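Local structure of cell division topological specificity factor (Helicobacter pylori, 3KU7) at residues A[25-30]-A[36-41]; A[44-49]-A[72-77]. The protein probably prevents MinC and MinD from blocking division at internal sites while permitting this at the poles, so that the septum forms at mid-cell. All coordinates share one frame; numbering follows the deposited sequence.

Interactions 1 and 2 are successive parts of one helix-on-sheet packing, with centres about 11 Å apart. Both use helix 38-53. Interaction 1 takes its start, and interaction 2 takes a later part. Their sheet partners, strands 22-30 and 69-77, are antiparallel neighbours. Probable backbone hydrogen bonds join them at L27 O to I72 N, 2.8 Å, and at L25 O to V74 N, 2.9 Å. Side chains also meet between the two contacts: M38 CE lies 3.8 Å from I72 CG1, and L25 CD2 lies 3.7 Å from I45 CG2. Strand 22-30 pairs with a strand of the second subunit, and residues of helix 38-53 pack on that subunit.

Interaction 1: residues A[25-30]-A[36-41]; sequences LILAKE and PYMEEM
M38 has its CG beside the backbone N, chi1 -86°, and bends again at chi2 and chi3, -57° and -55°, which turns CE toward L27. L27 and M38 lie alongside each other and point in opposite senses. Their nearest atoms are L27 CD1 and M38 CE, 3.8 Å apart. The touch is apolar, one methyl against another. L27 lies on strand 22-30 and M38 opens helix 38-53. The backbones are well separated here, with L27 CA and M38 CA 9.4 Å apart, so side chains alone bridge the gap. No hydrogen bond crosses it.

K29 adds the aliphatic part of its chain. Its CE comes 4.2 Å from M38 CG. The ammonium group beyond is held in another way: NZ donates a hydrogen bond to N34 O, in the connection between the segments, and a weak one to E30 O. In the first helical turn M41 N hydrogen-bonds to Y37 O, 2.6 Å.

The antiparallel sheet is extended by a strand of the second subunit, which pairs with strand 22-30. Within the chain, strand 22-30 runs through a short loop into helix 38-53, which packs on the same sheet. A helix folded back over its own antiparallel sheet in this way is consistent with the MinE family fold.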
ATOM      1  N   LEU A  25       2.811   3.640   3.211  1.00 46.47           N
ATOM      2  CA  LEU A  25       2.365   2.832   2.089  1.00 44.80           C
ATOM      3  C   LEU A  25       2.887   3.346   0.762  1.00 43.96           C
ATOM      4  O   LEU A  25       2.751   4.520   0.444  1.00 44.43           O
ATOM      5  CB  LEU A  25       0.840   2.807   2.069  1.00 42.77           C
ATOM      6  CG  LEU A  25       0.219   2.286   0.794  1.00 41.97           C
ATOM      7  CD1 LEU A  25       0.182   0.777   0.819  1.00 42.47           C
ATOM      8  CD2 LEU A  25      -1.170   2.849   0.710  1.00 41.87           C
ATOM      9  N   ILE A  26       3.474   2.454  -0.023  1.00 43.29           N
ATOM     10  CA  ILE A  26       4.000   2.837  -1.321  1.00 43.00           C
ATOM     11  C   ILE A  26       3.369   2.045  -2.434  1.00 43.21           C
ATOM     12  O   ILE A  26       3.229   0.824  -2.346  1.00 43.47           O
ATOM     13  CB  ILE A  26       5.525   2.624  -1.393  1.00 42.40           C
ATOM     14  CG1 ILE A  26       6.219   3.811  -0.741  1.00 42.54           C
ATOM     15  CG2 ILE A  26       5.984   2.447  -2.843  1.00 40.55           C
ATOM     16  CD1 ILE A  26       7.685   3.597  -0.552  1.00 44.08           C
ATOM     17  N   LEU A  27       2.960   2.745  -3.479  1.00 43.23           N
ATOM     18  CA  LEU A  27       2.386   2.067  -4.622  1.00 44.29           C
ATOM     19  C   LEU A  27       3.259   2.417  -5.800  1.00 44.52           C
ATOM     20  O   LEU A  27       3.265   3.550  -6.259  1.00 44.35           O
ATOM     21  CB  LEU A  27       0.948   2.515  -4.879  1.00 42.96           C
ATOM     22  CG  LEU A  27      -0.097   1.410  -4.712  1.00 42.35           C
ATOM     23  CD1 LEU A  27      -1.423   1.860  -5.294  1.00 42.53           C
ATOM     24  CD2 LEU A  27       0.373   0.174  -5.434  1.00 41.92           C
ATOM     25  N   ALA A  28       4.007   1.440  -6.288  1.00 46.71           N
ATOM     26  CA  ALA A  28       4.891   1.680  -7.411  1.00 50.99           C
ATOM     27  C   ALA A  28       4.437   1.009  -8.704  1.00 54.82           C
ATOM     28  O   ALA A  28       3.818  -0.045  -8.704  1.00 54.85           O
ATOM     29  CB  ALA A  28       6.287   1.235  -7.053  1.00 50.13           C
ATOM     30  N   LYS A  29       4.754   1.655  -9.818  1.00 59.31           N
ATOM     31  CA  LYS A  29       4.404   1.145 -11.130  1.00 64.04           C
ATOM     32  C   LYS A  29       5.268   1.757 -12.216  1.00 68.04           C
ATOM     33  O   LYS A  29       6.122   2.609 -11.966  1.00 67.86           O
ATOM     34  CB  LYS A  29       2.935   1.433 -11.464  1.00 61.76           C
ATOM     35  CG  LYS A  29       2.679   2.783 -12.153  1.00 60.08           C
ATOM     36  CD  LYS A  29       1.225   2.930 -12.578  1.00 59.44           C
ATOM     37  CE  LYS A  29       0.938   4.271 -13.245  1.00 58.75           C
ATOM     38  NZ  LYS A  29       0.838   4.236 -14.736  1.00 57.56           N
ATOM     39  N   GLU A  30       5.027   1.288 -13.432  1.00 73.39           N
ATOM     40  CA  GLU A  30       5.721   1.768 -14.611  1.00 78.30           C
ATOM     41  C   GLU A  30       5.207   3.173 -14.833  1.00 79.33           C
ATOM     42  O   GLU A  30       3.995   3.374 -14.926  1.00 81.07           O
ATOM     43  CB  GLU A  30       5.361   0.898 -15.816  1.00 82.15           C
ATOM     44  CG  GLU A  30       6.133  -0.400 -15.856  1.00 87.78           C
ATOM     45  CD  GLU A  30       7.620  -0.168 -16.034  1.00 91.24           C
ATOM     46  OE1 GLU A  30       8.108   0.919 -15.655  1.00 91.93           O
ATOM     47  OE2 GLU A  30       8.309  -1.079 -16.542  1.00 93.26           O
ATOM     48  N   PRO A  36      -6.053   3.640 -15.761  1.00 68.98           N
ATOM     49  CA  PRO A  36      -6.767   4.879 -15.479  1.00 68.05           C
ATOM     50  C   PRO A  36      -7.449   4.902 -14.114  1.00 70.97           C
ATOM     51  O   PRO A  36      -8.005   5.927 -13.729  1.00 72.71           O
ATOM     52  CB  PRO A  36      -7.786   4.960 -16.613  1.00 67.86           C
ATOM     53  CG  PRO A  36      -7.220   4.086 -17.665  1.00 66.98           C
ATOM     54  CD  PRO A  36      -6.689   2.934 -16.878  1.00 68.01           C
ATOM     55  N   TYR A  37      -7.406   3.789 -13.379  1.00 71.51           N
ATOM     56  CA  TYR A  37      -8.076   3.698 -12.071  1.00 70.71           C
ATOM     57  C   TYR A  37      -7.165   3.871 -10.863  1.00 70.60           C
ATOM     58  O   TYR A  37      -7.598   3.759  -9.715  1.00 70.17           O
ATOM     59  CB  TYR A  37      -8.750   2.349 -11.963  1.00 69.91           C
ATOM     60  CG  TYR A  37      -7.750   1.254 -12.148  1.00 70.50           C
ATOM     61  CD1 TYR A  37      -6.779   1.003 -11.181  1.00 70.85           C
ATOM     62  CD2 TYR A  37      -7.723   0.512 -13.319  1.00 70.58           C
ATOM     63  CE1 TYR A  37      -5.803   0.037 -11.380  1.00 70.59           C
ATOM     64  CE2 TYR A  37      -6.757  -0.454 -13.529  1.00 70.33           C
ATOM     65  CZ  TYR A  37      -5.803  -0.690 -12.559  1.00 70.19           C
ATOM     66  OH  TYR A  37      -4.881  -1.679 -12.773  1.00 71.16           O
ATOM     67  N   MET A  38      -5.892   4.109 -11.126  1.00 69.26           N
ATOM     68  CA  MET A  38      -4.941   4.298 -10.053  1.00 68.95           C
ATOM     69  C   MET A  38      -5.548   5.184  -8.979  1.00 68.18           C
ATOM     70  O   MET A  38      -5.528   4.852  -7.798  1.00 69.06           O
ATOM     71  CB  MET A  38      -3.666   4.923 -10.607  1.00 69.26           C
ATOM     72  CG  MET A  38      -2.692   3.895 -11.137  1.00 69.21           C
ATOM     73  SD  MET A  38      -2.285   2.726  -9.820  1.00 69.56           S
ATOM     74  CE  MET A  38      -1.686   3.920  -8.459  1.00 69.91           C
ATOM     75  N   GLU A  39      -6.109   6.307  -9.404  1.00 68.29           N
ATOM     76  CA  GLU A  39      -6.721   7.249  -8.480  1.00 68.38           C
ATOM     77  C   GLU A  39      -7.764   6.561  -7.622  1.00 65.92           C
ATOM     78  O   GLU A  39      -7.716   6.565  -6.391  1.00 66.14           O
ATOM     79  CB  GLU A  39      -7.372   8.385  -9.271  1.00 69.97           C
ATOM     80  CG  GLU A  39      -6.461   9.576  -9.472  1.00 71.62           C
ATOM     81  CD  GLU A  39      -6.041  10.192  -8.150  1.00 73.73           C
ATOM     82  OE1 GLU A  39      -4.843  10.096  -7.790  1.00 75.31           O
ATOM     83  OE2 GLU A  39      -6.920  10.766  -7.468  1.00 73.44           O
ATOM     84  N   GLU A  40      -8.713   5.958  -8.311  1.00 64.38           N
ATOM     85  CA  GLU A  40      -9.798   5.279  -7.659  1.00 64.00           C
ATOM     86  C   GLU A  40      -9.245   4.225  -6.742  1.00 61.56           C
ATOM     87  O   GLU A  40      -9.786   3.966  -5.671  1.00 62.83           O
ATOM     88  CB  GLU A  40     -10.711   4.647  -8.701  1.00 66.49           C
ATOM     89  CG  GLU A  40     -12.141   5.140  -8.631  1.00 69.64           C
ATOM     90  CD  GLU A  40     -13.125   4.024  -8.340  1.00 72.93           C
ATOM     91  OE1 GLU A  40     -13.402   3.758  -7.147  1.00 73.82           O
ATOM     92  OE2 GLU A  40     -13.619   3.402  -9.312  1.00 74.72           O
ATOM     93  N   MET A  41      -8.156   3.608  -7.155  1.00 58.30           N
ATOM     94  CA  MET A  41      -7.578   2.576  -6.328  1.00 56.45           C
ATOM     95  C   MET A  41      -6.932   3.211  -5.085  1.00 55.12           C
ATOM     96  O   MET A  41      -7.045   2.703  -3.964  1.00 55.66           O
ATOM     97  CB  MET A  41      -6.564   1.811  -7.160  1.00 56.09           C
ATOM     98  CG  MET A  41      -6.400   0.379  -6.770  1.00 53.92           C
ATOM     99  SD  MET A  41      -5.026  -0.301  -7.695  1.00 53.82           S
ATOM    100  CE  MET A  41      -5.245  -2.003  -7.457  1.00 51.52           C
TER

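Interaction 2: residues A[44-49]-A[72-77]; sequences EIIAVI and IEVEII
The helical segment 44-49 and the strand segment 72-77 run in roughly the same direction, with I46 CA 8.4 Å from V74 CA and I49 CA 8.8 Å from I76 CA. Four buried aliphatic side chains fill the space between, in two pairs, and no hydrogen bond crosses.

I46 and V74 meet tip to tip. I46 leaves the helix at an angle to the strand. Its CG1 stands beside the backbone N, and a bend at chi2, -66°, carries CD1 over to V74. There the methyl sits evenly against the fork of the valine, 3.7 Å from V74 CG1 and 3.7 Å from V74 CG2. I49 and I76 both start out toward each other, and the two side chains lie across each other at a slant. Here the strand supplies the single methyl and the helix the pair: I76 CD1 lies 3.5 Å from I49 CD1 and 3.5 Å from I49 CG2. The I76 side chain is extended at chi2, 163°, which brings its end to the helix.

The surroundings are largely apolar too. I46 also packs on I58 of strand 57-61, and I49 on L25 of strand 22-30. I45 packs on I45 of the second subunit, and E44 makes a salt bridge to K51 of that subunit. One helix thus contacts its own antiparallel sheet and the partner subunit, a two-layer alpha/beta packing consistent with the dimeric MinE fold.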
ATOM      1  N   GLU A  44      -9.551   4.083  -2.544  1.00 50.76           N
ATOM      2  CA  GLU A  44     -10.085   2.925  -1.829  1.00 51.83           C
ATOM      3  C   GLU A  44      -9.050   2.294  -0.905  1.00 50.93           C
ATOM      4  O   GLU A  44      -9.372   1.896   0.215  1.00 51.80           O
ATOM      5  CB  GLU A  44     -10.657   1.877  -2.800  1.00 52.73           C
ATOM      6  CG  GLU A  44     -12.142   1.537  -2.517  1.00 55.45           C
ATOM      7  CD  GLU A  44     -12.696   0.347  -3.310  1.00 57.57           C
ATOM      8  OE1 GLU A  44     -12.900  -0.753  -2.729  1.00 57.67           O
ATOM      9  OE2 GLU A  44     -12.943   0.522  -4.520  1.00 58.27           O
ATOM     10  N   ILE A  45      -7.808   2.219  -1.364  1.00 49.16           N
ATOM     11  CA  ILE A  45      -6.759   1.649  -0.538  1.00 47.27           C
ATOM     12  C   ILE A  45      -6.656   2.444   0.755  1.00 46.66           C
ATOM     13  O   ILE A  45      -6.582   1.889   1.853  1.00 44.66           O
ATOM     14  CB  ILE A  45      -5.408   1.706  -1.213  1.00 47.29           C
ATOM     15  CG1 ILE A  45      -5.390   0.784  -2.427  1.00 47.81           C
ATOM     16  CG2 ILE A  45      -4.348   1.280  -0.213  1.00 47.13           C
ATOM     17  CD1 ILE A  45      -5.547  -0.632  -2.061  1.00 50.35           C
ATOM     18  N   ILE A  46      -6.643   3.763   0.617  1.00 46.18           N
ATOM     19  CA  ILE A  46      -6.551   4.631   1.786  1.00 46.16           C
ATOM     20  C   ILE A  46      -7.782   4.399   2.659  1.00 45.87           C
ATOM     21  O   ILE A  46      -7.692   4.245   3.878  1.00 46.17           O
ATOM     22  CB  ILE A  46      -6.533   6.119   1.416  1.00 47.26           C
ATOM     23  CG1 ILE A  46      -5.538   6.387   0.292  1.00 46.68           C
ATOM     24  CG2 ILE A  46      -6.176   6.931   2.657  1.00 46.75           C
ATOM     25  CD1 ILE A  46      -4.167   6.141   0.699  1.00 49.00           C
ATOM     26  N   ALA A  47      -8.945   4.356   2.024  1.00 44.51           N
ATOM     27  CA  ALA A  47     -10.177   4.143   2.765  1.00 43.69           C
ATOM     28  C   ALA A  47     -10.056   2.914   3.664  1.00 43.57           C
ATOM     29  O   ALA A  47     -10.456   2.929   4.821  1.00 44.19           O
ATOM     30  CB  ALA A  47     -11.330   3.971   1.811  1.00 43.88           C
ATOM     31  N   VAL A  48      -9.468   1.850   3.142  1.00 42.95           N
ATOM     32  CA  VAL A  48      -9.324   0.627   3.921  1.00 43.08           C
ATOM     33  C   VAL A  48      -8.399   0.819   5.097  1.00 42.61           C
ATOM     34  O   VAL A  48      -8.668   0.352   6.210  1.00 41.53           O
ATOM     35  CB  VAL A  48      -8.810  -0.550   3.047  1.00 42.81           C
ATOM     36  CG1 VAL A  48      -8.583  -1.792   3.910  1.00 41.82           C
ATOM     37  CG2 VAL A  48      -9.808  -0.818   1.936  1.00 42.68           C
ATOM     38  N   ILE A  49      -7.309   1.516   4.861  1.00 43.57           N
ATOM     39  CA  ILE A  49      -6.402   1.721   5.952  1.00 44.78           C
ATOM     40  C   ILE A  49      -7.108   2.480   7.064  1.00 46.96           C
ATOM     41  O   ILE A  49      -7.065   2.051   8.211  1.00 49.05           O
ATOM     42  CB  ILE A  49      -5.136   2.448   5.471  1.00 44.86           C
ATOM     43  CG1 ILE A  49      -4.261   1.461   4.690  1.00 45.53           C
ATOM     44  CG2 ILE A  49      -4.383   3.016   6.641  1.00 43.26           C
ATOM     45  CD1 ILE A  49      -3.111   2.125   3.943  1.00 46.12           C
ATOM     46  N   ILE A  72       3.316   6.338  -5.696  1.00 54.25           N
ATOM     47  CA  ILE A  72       2.307   7.050  -4.916  1.00 51.09           C
ATOM     48  C   ILE A  72       2.671   6.744  -3.456  1.00 50.26           C
ATOM     49  O   ILE A  72       2.506   5.614  -2.993  1.00 48.00           O
ATOM     50  CB  ILE A  72       0.901   6.514  -5.140  1.00 51.70           C
ATOM     51  CG1 ILE A  72       0.656   6.255  -6.631  1.00 51.70           C
ATOM     52  CG2 ILE A  72      -0.105   7.494  -4.517  1.00 50.31           C
ATOM     53  CD1 ILE A  72       0.671   7.477  -7.430  1.00 55.49           C
ATOM     54  N   GLU A  73       3.159   7.750  -2.735  1.00 49.64           N
ATOM     55  CA  GLU A  73       3.590   7.584  -1.350  1.00 48.05           C
ATOM     56  C   GLU A  73       2.503   8.074  -0.420  1.00 46.61           C
ATOM     57  O   GLU A  73       1.902   9.100  -0.666  1.00 46.10           O
ATOM     58  CB  GLU A  73       4.878   8.388  -1.132  1.00 50.12           C
ATOM     59  CG  GLU A  73       5.741   7.933   0.044  1.00 55.46           C
ATOM     60  CD  GLU A  73       7.184   8.439  -0.027  1.00 58.73           C
ATOM     61  OE1 GLU A  73       7.391   9.672  -0.120  1.00 61.42           O
ATOM     62  OE2 GLU A  73       8.116   7.605   0.022  1.00 59.36           O
ATOM     63  N   VAL A  74       2.253   7.332   0.651  1.00 45.69           N
ATOM     64  CA  VAL A  74       1.217   7.693   1.613  1.00 45.75           C
ATOM     65  C   VAL A  74       1.640   7.499   3.063  1.00 47.04           C
ATOM     66  O   VAL A  74       1.815   6.366   3.515  1.00 46.69           O
ATOM     67  CB  VAL A  74      -0.073   6.878   1.394  1.00 44.72           C
ATOM     68  CG1 VAL A  74      -1.069   7.207   2.479  1.00 43.31           C
ATOM     69  CG2 VAL A  74      -0.680   7.219   0.072  1.00 43.20           C
ATOM     70  N   GLU A  75       1.779   8.616   3.782  1.00 49.60           N
ATOM     71  CA  GLU A  75       2.168   8.618   5.185  1.00 51.35           C
ATOM     72  C   GLU A  75       0.936   8.720   6.059  1.00 50.18           C
ATOM     73  O   GLU A  75       0.091   9.603   5.924  1.00 49.66           O
ATOM     74  CB  GLU A  75       3.138   9.767   5.479  1.00 55.28           C
ATOM     75  CG  GLU A  75       4.452   9.691   4.714  1.00 61.24           C
ATOM     76  CD  GLU A  75       4.344   9.976   3.194  1.00 65.07           C
ATOM     77  OE1 GLU A  75       5.295   9.636   2.456  1.00 66.59           O
ATOM     78  OE2 GLU A  75       3.336  10.552   2.721  1.00 66.62           O
ATOM     79  N   ILE A  76       0.873   7.787   6.987  1.00 49.76           N
ATOM     80  CA  ILE A  76      -0.243   7.656   7.887  1.00 50.05           C
ATOM     81  C   ILE A  76       0.137   7.689   9.364  1.00 50.01           C
ATOM     82  O   ILE A  76       0.826   6.810   9.860  1.00 50.22           O
ATOM     83  CB  ILE A  76      -0.961   6.323   7.570  1.00 50.69           C
ATOM     84  CG1 ILE A  76      -1.280   6.252   6.061  1.00 50.69           C
ATOM     85  CG2 ILE A  76      -2.206   6.194   8.435  1.00 49.93           C
ATOM     86  CD1 ILE A  76      -1.623   4.865   5.520  1.00 48.54           C
ATOM     87  N   ILE A  77      -0.336   8.710  10.063  1.00 50.11           N
ATOM     88  CA  ILE A  77      -0.085   8.837  11.485  1.00 50.22           C
ATOM     89  C   ILE A  77      -1.189   8.140  12.265  1.00 52.35           C
ATOM     90  O   ILE A  77      -2.350   8.507  12.161  1.00 53.35           O
ATOM     91  CB  ILE A  77      -0.034  10.315  11.913  1.00 49.36           C
ATOM     92  CG1 ILE A  77       1.247  10.971  11.415  1.00 49.72           C
ATOM     93  CG2 ILE A  77      -0.107  10.416  13.387  1.00 49.84           C
ATOM     94  CD1 ILE A  77       1.233  11.219   9.937  1.00 52.94           C
TER